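Local coordinates for protein ubiquinone biosynthesis accessory factor UbiJ (Escherichia coli, PDB 6H6O) that binds hydrophobic ubiquinone biosynthetic intermediates through its SCP2 domain and is essential for the stability of the Ubi complex that makes ubiquinone, at residues A[41-46]-A[61-66]; A[49-54]-A[79-84]. All blocks are in the same frame, centred on the assembly; numbering follows the deposited sequence.

Interaction 1. Residues A[41-46]-A[61-66]; sequences SRLLGK and LVFSER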
ATOM      1  N   SER A  41      -6.096  23.609  -3.817  1.00 16.77           N
ATOM      2  CA  SER A  41      -6.534  24.698  -2.916  1.00 16.82           C
ATOM      3  C   SER A  41      -7.786  24.353  -2.116  1.00 20.14           C
ATOM      4  O   SER A  41      -7.917  24.781  -0.968  1.00 18.76           O
ATOM      5  CB  SER A  41      -6.727  26.005  -3.679  1.00 22.70           C
ATOM      6  OG  SER A  41      -7.965  26.010  -4.367  1.00 34.97           O
ATOM      7  N   ARG A  42      -8.683  23.538  -2.717  1.00 16.13           N
ATOM      8  CA  ARG A  42      -9.930  23.089  -2.086  1.00 16.33           C
ATOM      9  C   ARG A  42      -9.680  22.231  -0.818  1.00 18.02           C
ATOM     10  O   ARG A  42     -10.572  22.099   0.005  1.00 19.24           O
ATOM     11  CB  ARG A  42     -10.758  22.277  -3.106  1.00 19.75           C
ATOM     12  CG  ARG A  42     -11.310  23.147  -4.252  1.00 30.24           C
ATOM     13  CD  ARG A  42     -12.404  22.458  -5.039  1.00 36.61           C
ATOM     14  NE  ARG A  42     -11.877  21.359  -5.846  1.00 44.74           N
ATOM     15  CZ  ARG A  42     -12.074  21.209  -7.154  1.00 57.52           C
ATOM     16  NH1 ARG A  42     -12.799  22.091  -7.831  1.00 43.59           N
ATOM     17  NH2 ARG A  42     -11.550  20.172  -7.794  1.00 35.72           N
ATOM     18  N   LEU A  43      -8.484  21.643  -0.684  1.00 12.69           N
ATOM     19  CA  LEU A  43      -8.104  20.765   0.439  1.00 13.66           C
ATOM     20  C   LEU A  43      -7.176  21.447   1.451  1.00 16.55           C
ATOM     21  O   LEU A  43      -6.833  20.824   2.459  1.00 16.54           O
ATOM     22  CB  LEU A  43      -7.413  19.486  -0.099  1.00 13.39           C
ATOM     23  CG  LEU A  43      -8.315  18.536  -0.885  1.00 18.56           C
ATOM     24  CD1 LEU A  43      -7.472  17.521  -1.672  1.00 19.83           C
ATOM     25  CD2 LEU A  43      -9.299  17.791   0.025  1.00 20.60           C
ATOM     26  N   LEU A  44      -6.748  22.686   1.192  1.00 15.51           N
ATOM     27  CA  LEU A  44      -5.781  23.362   2.093  1.00 17.10           C
ATOM     28  C   LEU A  44      -6.254  23.408   3.530  1.00 17.59           C
ATOM     29  O   LEU A  44      -7.379  23.811   3.801  1.00 16.94           O
ATOM     30  CB  LEU A  44      -5.369  24.756   1.606  1.00 18.64           C
ATOM     31  CG  LEU A  44      -4.687  24.824   0.235  1.00 24.59           C
ATOM     32  CD1 LEU A  44      -4.364  26.251  -0.147  1.00 26.73           C
ATOM     33  CD2 LEU A  44      -3.490  23.896   0.148  1.00 26.71           C
ATOM     34  N   GLY A  45      -5.408  22.910   4.419  1.00 15.86           N
ATOM     35  CA  GLY A  45      -5.694  22.857   5.849  1.00 16.15           C
ATOM     36  C   GLY A  45      -6.567  21.708   6.301  1.00 19.62           C
ATOM     37  O   GLY A  45      -6.777  21.534   7.508  1.00 19.84           O
ATOM     38  N   LYS A  46      -7.045  20.880   5.365  1.00 15.21           N
ATOM     39  CA  LYS A  46      -7.903  19.752   5.716  1.00 13.83           C
ATOM     40  C   LYS A  46      -7.143  18.571   6.291  1.00 17.71           C
ATOM     41  O   LYS A  46      -5.997  18.290   5.901  1.00 17.11           O
ATOM     42  CB  LYS A  46      -8.786  19.314   4.522  1.00 15.47           C
ATOM     43  CG  LYS A  46      -9.738  20.426   4.022  1.00 14.65           C
ATOM     44  CD  LYS A  46     -10.795  20.870   5.062  1.00 18.22           C
ATOM     45  CE  LYS A  46     -11.724  21.899   4.448  1.00 20.23           C
ATOM     46  NZ  LYS A  46     -12.649  22.473   5.466  1.00 16.09           N
ATOM     47  N   LEU A  61      -4.178  12.098   6.557  1.00 15.13           N
ATOM     48  CA  LEU A  61      -3.625  12.945   5.494  1.00 14.23           C
ATOM     49  C   LEU A  61      -3.863  14.409   5.883  1.00 18.54           C
ATOM     50  O   LEU A  61      -5.016  14.799   6.129  1.00 17.36           O
ATOM     51  CB  LEU A  61      -4.314  12.638   4.157  1.00 14.41           C
ATOM     52  CG  LEU A  61      -3.805  11.425   3.328  1.00 19.21           C
ATOM     53  CD1 LEU A  61      -3.796  10.131   4.116  1.00 20.94           C
ATOM     54  CD2 LEU A  61      -4.633  11.264   2.063  1.00 18.03           C
ATOM     55  N   VAL A  62      -2.789  15.200   5.978  1.00 13.29           N
ATOM     56  CA  VAL A  62      -2.901  16.637   6.348  1.00 13.51           C
ATOM     57  C   VAL A  62      -2.433  17.434   5.149  1.00 17.43           C
ATOM     58  O   VAL A  62      -1.253  17.387   4.815  1.00 17.55           O
ATOM     59  CB  VAL A  62      -2.080  16.990   7.621  1.00 17.77           C
ATOM     60  CG1 VAL A  62      -2.264  18.461   7.985  1.00 19.15           C
ATOM     61  CG2 VAL A  62      -2.457  16.073   8.792  1.00 17.84           C
ATOM     62  N   PHE A  63      -3.344  18.181   4.526  1.00 16.10           N
ATOM     63  CA  PHE A  63      -3.050  18.924   3.306  1.00 15.39           C
ATOM     64  C   PHE A  63      -2.555  20.355   3.535  1.00 21.10           C
ATOM     65  O   PHE A  63      -3.264  21.166   4.129  1.00 20.10           O
ATOM     66  CB  PHE A  63      -4.272  18.914   2.368  1.00 16.61           C
ATOM     67  CG  PHE A  63      -4.727  17.536   1.956  1.00 17.32           C
ATOM     68  CD1 PHE A  63      -4.205  16.924   0.815  1.00 19.08           C
ATOM     69  CD2 PHE A  63      -5.678  16.845   2.704  1.00 17.12           C
ATOM     70  CE1 PHE A  63      -4.614  15.627   0.440  1.00 19.56           C
ATOM     71  CE2 PHE A  63      -6.086  15.558   2.332  1.00 20.87           C
ATOM     72  CZ  PHE A  63      -5.553  14.957   1.195  1.00 18.89           C
ATOM     73  N   SER A  64      -1.332  20.665   3.053  1.00 18.44           N
ATOM     74  CA  SER A  64      -0.790  22.023   3.115  0.62 19.14           C
ATOM     75  C   SER A  64      -0.551  22.508   1.665  1.00 22.23           C
ATOM     76  O   SER A  64      -0.858  21.767   0.727  1.00 21.12           O
ATOM     77  CB  SER A  64       0.463  22.095   3.994  0.62 23.76           C
ATOM     78  OG  SER A  64       1.587  21.447   3.431  0.62 31.15           O
ATOM     79  N   GLU A  65      -0.060  23.738   1.473  1.00 17.57           N
ATOM     80  CA  GLU A  65       0.148  24.285   0.130  1.00 17.83           C
ATOM     81  C   GLU A  65       1.222  23.522  -0.688  1.00 21.82           C
ATOM     82  O   GLU A  65       1.007  23.286  -1.860  1.00 21.75           O
ATOM     83  CB  GLU A  65       0.438  25.792   0.157  1.00 20.29           C
ATOM     84  CG  GLU A  65       0.256  26.441  -1.212  1.00 31.96           C
ATOM     85  CD  GLU A  65       0.905  27.795  -1.409  1.00 62.85           C
ATOM     86  OE1 GLU A  65       0.289  28.655  -2.080  1.00 67.02           O
ATOM     87  OE2 GLU A  65       2.044  27.984  -0.924  1.00 57.10           O
ATOM     88  N   ARG A  66       2.321  23.103  -0.081  1.00 19.25           N
ATOM     89  CA  ARG A  66       3.398  22.469  -0.861  1.00 19.38           C
ATOM     90  C   ARG A  66       3.437  20.952  -0.769  1.00 22.58           C
ATOM     91  O   ARG A  66       4.145  20.311  -1.557  1.00 20.40           O
ATOM     92  CB  ARG A  66       4.755  23.080  -0.483  1.00 23.30           C
ATOM     93  CG  ARG A  66       4.861  24.555  -0.894  1.00 34.39           C
ATOM     94  CD  ARG A  66       6.306  25.005  -1.050  1.00 50.69           C
ATOM     95  NE  ARG A  66       6.947  25.302   0.233  1.00 61.57           N
ATOM     96  CZ  ARG A  66       7.171  26.528   0.695  1.00 78.66           C
ATOM     97  NH1 ARG A  66       6.811  27.591  -0.017  1.00 64.96           N
ATOM     98  NH2 ARG A  66       7.763  26.704   1.869  1.00 68.63           N
TER
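The phenyl ring of Phe63 carries this contact, with Leu43 over one face and the carbonyl oxygen of Lys46 at its edge, close to the ring plane. Leu43 CD1 sits 4.2 Å from the ring centroid and 17° off the normal, a CH-pi contact displaced toward the rim on the CD1/CE1 side; nearer the root of the ring, Leu43 CB packs on Phe63 CG at 3.9 Å. The two side chains run side by side in the same direction. CG lies anti to the carbonyl carbon in both (chi1 -59° in Phe63), which sets Phe63 CG against Leu43 CB. At the rim, Lys46 O lies 3.5 Å from Phe63 CD2. Tyr31 and Val68 also touch the Phe63 side chain.

The polar framework is backbone. Residues 41-46 follow helix 37-41 and make two successive beta turns, type I from Ser41 to Leu44 and type II from Leu43 to Lys46, before entering strand 47-52. That strand pairs antiparallel with 58-63 in the sheet of the SCP2 domain, and Phe63 N to Lys46 O, 3.0 Å and nearly linear at 173°, continues the pairing. The next bond shifts by one residue: Phe63 O accepts from Gly45 N at 2.8 Å, while Lys46 N is engaged within the turn by Leu43 O at 2.9 Å. Gly45 is the third residue of the type II turn, where its positive phi suits a residue without a side chain. Beside these bonds Leu43 O approaches Phe63 CB.

Beyond the strand, Leu44 CD2 packs 3.4 Å from Ser64 O, a van der Waals contact; that oxygen's hydrogen bond comes from Tyr31 OH. Helix 113-128 lies against the turn segment, Leu122 touching Leu43 and Val115 touching Lys46.

Interaction 2. Residues A[49-54]-A[79-84]; sequences RVEVKG and DCTVIA. With CA (calcium ion), chain F; LMR ((2S)-2-hydroxybutanedioic acid), chain E.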
ATOM      1  N   ARG A  49      -8.993  11.520   7.656  1.00 16.63           N
ATOM      2  CA  ARG A  49      -8.664  10.260   8.333  1.00 16.21           C
ATOM      3  C   ARG A  49      -9.190   9.085   7.507  1.00 20.00           C
ATOM      4  O   ARG A  49     -10.360   9.066   7.142  1.00 20.54           O
ATOM      5  CB  ARG A  49      -9.250  10.236   9.755  1.00 16.69           C
ATOM      6  CG  ARG A  49      -8.689   9.110  10.616  1.00 20.75           C
ATOM      7  CD  ARG A  49      -9.044   9.291  12.090  1.00 30.63           C
ATOM      8  NE  ARG A  49      -8.331   8.297  12.891  1.00 32.56           N
ATOM      9  CZ  ARG A  49      -7.483   8.566  13.879  1.00 41.79           C
ATOM     10  NH1 ARG A  49      -7.250   9.820  14.244  1.00 23.99           N
ATOM     11  NH2 ARG A  49      -6.863   7.580  14.516  1.00 34.89           N
ATOM     12  N   VAL A  50      -8.328   8.106   7.234  1.00 16.93           N
ATOM     13  CA  VAL A  50      -8.663   6.930   6.434  1.00 17.89           C
ATOM     14  C   VAL A  50      -8.525   5.694   7.316  1.00 23.57           C
ATOM     15  O   VAL A  50      -7.432   5.401   7.813  1.00 22.74           O
ATOM     16  CB  VAL A  50      -7.842   6.808   5.105  1.00 22.87           C
ATOM     17  CG1 VAL A  50      -8.306   5.607   4.280  1.00 23.46           C
ATOM     18  CG2 VAL A  50      -7.898   8.086   4.267  1.00 22.21           C
ATOM     19  N   GLU A  51      -9.655   5.012   7.557  1.00 21.45           N
ATOM     20  CA  GLU A  51      -9.712   3.779   8.345  1.00 21.85           C
ATOM     21  C   GLU A  51      -9.860   2.639   7.346  1.00 26.12           C
ATOM     22  O   GLU A  51     -10.917   2.502   6.726  1.00 25.43           O
ATOM     23  CB  GLU A  51     -10.894   3.792   9.329  1.00 23.27           C
ATOM     24  CG  GLU A  51     -10.931   4.982  10.288  1.00 26.55           C
ATOM     25  CD  GLU A  51      -9.912   5.032  11.413  1.00 41.05           C
ATOM     26  OE1 GLU A  51      -9.042   4.139  11.501  1.00 39.44           O
ATOM     27  OE2 GLU A  51      -9.969   6.001  12.200  1.00 36.26           O
ATOM     28  N   VAL A  52      -8.782   1.889   7.110  1.00 24.30           N
ATOM     29  CA  VAL A  52      -8.831   0.787   6.148  1.00 25.06           C
ATOM     30  C   VAL A  52      -9.287  -0.448   6.938  1.00 27.64           C
ATOM     31  O   VAL A  52      -8.590  -0.880   7.865  1.00 25.87           O
ATOM     32  CB  VAL A  52      -7.503   0.559   5.351  1.00 30.51           C
ATOM     33  CG1 VAL A  52      -7.700  -0.499   4.272  1.00 31.18           C
ATOM     34  CG2 VAL A  52      -7.016   1.850   4.691  1.00 30.33           C
ATOM     35  N   LYS A  53     -10.480  -0.976   6.596  1.00 24.14           N
ATOM     36  CA  LYS A  53     -11.053  -2.143   7.262  1.00 25.43           C
ATOM     37  C   LYS A  53     -10.085  -3.343   7.159  1.00 29.10           C
ATOM     38  O   LYS A  53      -9.483  -3.553   6.108  1.00 26.75           O
ATOM     39  CB  LYS A  53     -12.415  -2.504   6.661  1.00 28.39           C
ATOM     40  CG  LYS A  53     -13.550  -1.620   7.138  1.00 42.91           C
ATOM     41  CD  LYS A  53     -14.874  -2.332   7.006  1.00 54.99           C
ATOM     42  CE  LYS A  53     -15.402  -2.852   8.318  1.00 69.58           C
ATOM     43  NZ  LYS A  53     -16.739  -3.483   8.158  1.00 84.15           N
ATOM     44  N   GLY A  54      -9.903  -4.057   8.268  1.00 29.04           N
ATOM     45  CA  GLY A  54      -8.992  -5.201   8.314  1.00 30.09           C
ATOM     46  C   GLY A  54      -7.594  -4.853   8.787  1.00 34.62           C
ATOM     47  O   GLY A  54      -6.826  -5.746   9.150  1.00 33.89           O
ATOM     48  N   ASP A  79     -11.372  16.438   9.677  1.00 16.03           N
ATOM     49  CA  ASP A  79     -12.452  17.156   9.019  1.00 16.16           C
ATOM     50  C   ASP A  79     -13.395  16.184   8.321  1.00 20.07           C
ATOM     51  O   ASP A  79     -14.589  16.469   8.135  1.00 19.25           O
ATOM     52  CB  ASP A  79     -11.847  18.149   8.029  1.00 16.57           C
ATOM     53  CG  ASP A  79     -11.060  19.241   8.763  1.00 19.88           C
ATOM     54  OD1 ASP A  79     -11.651  19.937   9.616  1.00 18.35           O
ATOM     55  OD2 ASP A  79      -9.835  19.299   8.595  1.00 16.45           O
ATOM     56  N   CYS A  80     -12.841  15.041   7.932  1.00 15.94           N
ATOM     57  CA  CYS A  80     -13.556  13.981   7.232  1.00 16.95           C
ATOM     58  C   CYS A  80     -12.882  12.660   7.584  1.00 19.96           C
ATOM     59  O   CYS A  80     -11.648  12.596   7.700  1.00 17.82           O
ATOM     60  CB  CYS A  80     -13.533  14.234   5.725  1.00 18.27           C
ATOM     61  SG  CYS A  80     -14.373  12.970   4.728  1.00 23.11           S
ATOM     62  N   THR A  81     -13.701  11.620   7.782  1.00 17.42           N
ATOM     63  CA  THR A  81     -13.207  10.272   8.082  1.00 17.47           C
ATOM     64  C   THR A  81     -13.877   9.316   7.103  1.00 21.08           C
ATOM     65  O   THR A  81     -15.109   9.352   6.935  1.00 21.44           O
ATOM     66  CB  THR A  81     -13.485   9.881   9.552  1.00 25.94           C
ATOM     67  OG1 THR A  81     -12.832  10.820  10.408  1.00 24.04           O
ATOM     68  CG2 THR A  81     -13.007   8.441   9.881  1.00 25.08           C
ATOM     69  N   VAL A  82     -13.065   8.489   6.445  1.00 16.21           N
ATOM     70  CA  VAL A  82     -13.552   7.522   5.476  1.00 18.11           C
ATOM     71  C   VAL A  82     -13.200   6.133   5.966  1.00 21.81           C
ATOM     72  O   VAL A  82     -12.101   5.930   6.507  1.00 21.79           O
ATOM     73  CB  VAL A  82     -13.112   7.799   4.003  1.00 24.48           C
ATOM     74  CG1 VAL A  82     -13.615   9.153   3.519  1.00 23.72           C
ATOM     75  CG2 VAL A  82     -11.601   7.722   3.840  1.00 24.90           C
ATOM     76  N   ILE A  83     -14.163   5.203   5.868  1.00 19.99           N
ATOM     77  CA  ILE A  83     -14.004   3.813   6.301  1.00 19.58           C
ATOM     78  C   ILE A  83     -14.353   2.903   5.115  1.00 21.38           C
ATOM     79  O   ILE A  83     -15.455   2.997   4.575  1.00 21.62           O
ATOM     80  CB  ILE A  83     -14.817   3.449   7.581  1.00 23.60           C
ATOM     81  CG1 ILE A  83     -14.583   4.469   8.733  1.00 25.72           C
ATOM     82  CG2 ILE A  83     -14.475   2.008   8.034  1.00 23.37           C
ATOM     83  CD1 ILE A  83     -15.726   5.403   8.975  1.00 38.56           C
ATOM     84  N   ALA A  84     -13.399   2.053   4.689  1.00 19.07           N
ATOM     85  CA  ALA A  84     -13.609   1.173   3.540  1.00 19.45           C
ATOM     86  C   ALA A  84     -12.540   0.084   3.488  1.00 25.09           C
ATOM     87  O   ALA A  84     -11.482   0.238   4.092  1.00 23.07           O
ATOM     88  CB  ALA A  84     -13.544   1.987   2.256  1.00 19.39           C
TER
HETATM   89 CA    CA F 204      -9.707  21.162  10.351  1.00 17.66          CA
HETATM   90  C1  LMR E 203     -15.192  18.440  12.909  1.00 54.14           C
HETATM   91  O1A LMR E 203     -15.770  18.548  13.972  1.00 57.84           O
HETATM   92  O1B LMR E 203     -14.685  17.317  12.460  1.00 48.63           O
HETATM   93  C2  LMR E 203     -14.949  19.630  11.996  1.00 54.42           C
HETATM   94  O2  LMR E 203     -13.698  19.539  11.326  1.00 49.06           O
HETATM   95  C3  LMR E 203     -16.070  19.807  10.979  1.00 57.49           C
HETATM   96  C4  LMR E 203     -16.020  18.807   9.849  1.00 55.41           C
HETATM   97  O4A LMR E 203     -15.312  19.213   8.822  1.00 51.34           O
HETATM   98  O4B LMR E 203     -16.612  17.747   9.882  1.00 56.65           O
HETATM   99  O   HOH W   1      -9.263  19.502  11.950  1.00 22.85           O
HETATM  100  O   HOH W   2      -7.447  21.422  10.097  1.00 14.33           O
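Val50 lies alongside Val82, the two side chains pointing the same way with their CG2 methyls 3.7 Å apart. They belong to strands 47-52 and 80-84, the parallel neighbours in the mixed five-stranded sheet of the SCP2 fold; the axes of the segments' strands pass 4.7 Å apart at 15°. The register is Arg49-Thr81, Val50-Val82, Glu51-Ile83 and Val52-Ala84. Arg49 and Glu51 each use both backbone groups, N-H giving to Cys80 O or Val82 O and carbonyl receiving from Val82 N or Ala84 N; Glu51 N reaches Val82 O at 2.8 Å, almost straight. The last bond, Lys53 N to Ala84 O, has its donor well above the carbonyl plane.

Val82, whose CG2 occupies the crowded position between backbone N and carbonyl carbon, also meets Val116 of helix 113-128, which packs on the Val50/Val82 face. The other face bears Arg49, Glu51, Thr81 and Ile83. Here Glu51 CB rests 3.8 Å from Ile83 CG1, and the Glu51 side chain slants across that of Thr81, CG nearest to CG2. A bend at chi2 (-72°) carries CD away from Ile83, and OE2 then receives Arg49 NE in a 2.9 Å salt bridge, met from above the carboxylate plane. OE1 is bonded by Ser58 OG, which also receives Arg49 NH2, so the pair is braced from the neighbouring strand. An alanine at Glu51 would probably leave Arg49 NE without its charged mate and open a gap beside Thr81 CG2.

Just ahead of strand 80-84, Asp79 contributes to a ligand pocket. Its carboxylate grips calcium with both oxygens, OD1 at 2.4 Å and OD2 at 2.6 Å; two waters also bind the calcium. OD2 accepts the backbone N-H of Val47, and OD1 lies 2.7 Å from hydroxyl O2 of the bound hydroxybutanedioate.

How the interactions relate
Both interactions hold strand 47-52 or its entrance, and they lie on its two flanks: interaction 1 joins the turn leading into it to the end of its antiparallel neighbour 58-63, interaction 2 pairs it with the parallel 80-84. Interaction 1 is partly buried, with Phe63 and Leu43 inside and exposed turn residues around them; most residues of interaction 2 are partly exposed, with Cys80 and Val82 buried. The first relies on aromatic-aliphatic packing and two backbone bonds, the second on five backbone bonds between the strands and valine packing, with a salt bridge inside one strand. Their centres are 18 Å apart, yet they touch where Lys46 CA comes 3.5 Å from Asp79 OD2.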